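Local coordinates for protein LbaCas13a H328A (C2c2) (Lachnospiraceae bacterium NK4A179, PDB 5WLH) that binds CRISPR RNA and probably acts as an RNA-guided ribonuclease that cleaves target RNA, here as a variant crystallised with its pre-crRNA, at residues Asp1000-Gly1005 / Val1060-Ile1065. Residues are numbered along the deposited sequence; the frame is centred on the assembly and turned at random.
Sequences DFEYDG and VSRSDI
Glu-1002 reaches over to Arg-1062 and meets the NE side of its guanidinium with both carboxylate oxygens. The strong bond runs from Arg-1062 NE to Glu-1002 OE2, 2.7 Å long and nearly straight, using the syn side of that oxygen; Arg-1062 NH2 adds a weak one to Glu-1002 OE1 at 3.4 Å. The carboxylate and guanidinium planes are turned 34° apart, which goes with the uneven grip. The side chains cross at about a right angle: Glu-1002 runs out extended beyond CG, whereas Arg-1062 bends at CG-CD (chi3 -77°) and thereby turns its NE edge to the acid. Arg-1062 NH2 also hydrogen-bonds to Ser-1018 OG, and Phe-1015 of helix 1008-1017 touches both partners of the salt bridge. Beside this pair, the loop between helices 988-995 and 1008-1017 is joined to the start of helix 1062-1075, where Ser-1061 takes the N-cap position and its N donates to Asp-1064 OD2. Asp-1000 N donates to Val-1060 O at 2.8 Å, and a water links Asp-1000 O to Arg-1062 N in the first turn of the helix. In an Asx turn, Glu-1002 N donates to Asp-1000 OD1 at 3.1 Å, which probably helps hold the backbone from which Glu-1002 projects. With an alanine in place of Arg-1062, the Glu-1002 carboxylate would probably lose its countercharge and be freer to swing, leaving the backbone bond and the water to join the two segments.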
# COMPACT_ATOMS: atom_id res chain seq x y z
N ASP A 1000 29.90 -16.67 17.31
CA ASP A 1000 31.22 -17.30 17.28
C ASP A 1000 31.72 -17.39 18.72
O ASP A 1000 32.47 -16.53 19.21
CB ASP A 1000 32.17 -16.52 16.39
CG ASP A 1000 33.51 -17.20 16.22
OD1 ASP A 1000 33.74 -18.25 16.84
OD2 ASP A 1000 34.33 -16.67 15.44
N PHE A 1001 31.27 -18.43 19.43
CA PHE A 1001 31.76 -18.69 20.78
C PHE A 1001 33.02 -19.54 20.78
O PHE A 1001 33.25 -20.30 21.73
CB PHE A 1001 30.66 -19.31 21.65
CG PHE A 1001 30.02 -20.53 21.07
CD1 PHE A 1001 30.63 -21.77 21.14
CD2 PHE A 1001 28.76 -20.45 20.49
CE1 PHE A 1001 30.03 -22.90 20.62
CE2 PHE A 1001 28.15 -21.58 19.97
CZ PHE A 1001 28.78 -22.80 20.04
N GLU A 1002 33.83 -19.43 19.72
CA GLU A 1002 35.16 -20.03 19.63
C GLU A 1002 35.09 -21.55 19.74
O GLU A 1002 35.69 -22.18 20.62
CB GLU A 1002 36.10 -19.41 20.68
CG GLU A 1002 36.42 -17.93 20.39
CD GLU A 1002 36.98 -17.18 21.60
OE1 GLU A 1002 37.26 -17.83 22.63
OE2 GLU A 1002 37.14 -15.95 21.52
N TYR A 1003 34.35 -22.15 18.82
CA TYR A 1003 34.21 -23.60 18.76
C TYR A 1003 35.54 -24.23 18.36
O TYR A 1003 36.08 -23.93 17.30
CB TYR A 1003 33.11 -23.99 17.78
CG TYR A 1003 32.92 -25.47 17.59
CD1 TYR A 1003 32.60 -26.29 18.67
CD2 TYR A 1003 33.08 -26.06 16.35
CE1 TYR A 1003 32.43 -27.65 18.50
CE2 TYR A 1003 32.92 -27.43 16.17
CZ TYR A 1003 32.59 -28.22 17.25
OH TYR A 1003 32.42 -29.58 17.07
N ASP A 1004 36.05 -25.12 19.22
CA ASP A 1004 37.35 -25.74 18.97
C ASP A 1004 37.25 -26.92 18.01
O ASP A 1004 38.18 -27.16 17.23
CB ASP A 1004 37.98 -26.19 20.29
CG ASP A 1004 36.97 -26.82 21.24
OD1 ASP A 1004 36.01 -27.46 20.75
OD2 ASP A 1004 37.13 -26.66 22.47
N GLY A 1005 36.15 -27.66 18.06
CA GLY A 1005 35.99 -28.85 17.26
C GLY A 1005 35.39 -29.98 18.06
O GLY A 1005 35.06 -31.03 17.51
N VAL A 1060 27.97 -12.84 15.80
CA VAL A 1060 28.46 -12.08 16.93
C VAL A 1060 29.83 -12.61 17.32
O VAL A 1060 30.07 -13.83 17.34
CB VAL A 1060 27.47 -12.17 18.10
CG1 VAL A 1060 27.95 -11.32 19.29
CG2 VAL A 1060 26.07 -11.72 17.65
N SER A 1061 30.74 -11.70 17.63
CA SER A 1061 32.13 -12.01 17.90
C SER A 1061 32.49 -11.63 19.33
O SER A 1061 31.76 -10.90 20.01
CB SER A 1061 33.05 -11.26 16.94
OG SER A 1061 32.97 -9.87 17.18
N ARG A 1062 33.65 -12.11 19.77
CA ARG A 1062 34.19 -11.67 21.05
C ARG A 1062 34.33 -10.15 21.08
O ARG A 1062 33.92 -9.50 22.05
CB ARG A 1062 35.55 -12.34 21.30
CG ARG A 1062 36.22 -11.91 22.60
CD ARG A 1062 37.47 -12.73 22.89
NE ARG A 1062 37.16 -14.06 23.41
CZ ARG A 1062 36.82 -14.31 24.67
NH1 ARG A 1062 36.72 -13.32 25.55
NH2 ARG A 1062 36.56 -15.56 25.06
N SER A 1063 34.88 -9.56 20.02
CA SER A 1063 35.11 -8.12 20.02
C SER A 1063 33.80 -7.34 20.09
O SER A 1063 33.77 -6.23 20.64
CB SER A 1063 35.92 -7.70 18.79
OG SER A 1063 35.21 -7.93 17.59
N ASP A 1064 32.72 -7.90 19.54
CA ASP A 1064 31.40 -7.32 19.75
C ASP A 1064 31.04 -7.30 21.23
O ASP A 1064 30.57 -6.28 21.76
CB ASP A 1064 30.34 -8.11 18.98
CG ASP A 1064 30.43 -7.92 17.48
OD1 ASP A 1064 30.88 -6.84 17.03
OD2 ASP A 1064 30.04 -8.86 16.75
N ILE A 1065 31.23 -8.43 21.90
CA ILE A 1065 30.89 -8.54 23.32
C ILE A 1065 31.81 -7.65 24.14
O ILE A 1065 31.38 -7.02 25.12
CB ILE A 1065 30.97 -10.01 23.76
CG1 ILE A 1065 29.96 -10.85 22.97
CG2 ILE A 1065 30.73 -10.14 25.24
CD1 ILE A 1065 30.30 -12.31 22.91
O HOH W 1 34.22 -14.58 18.55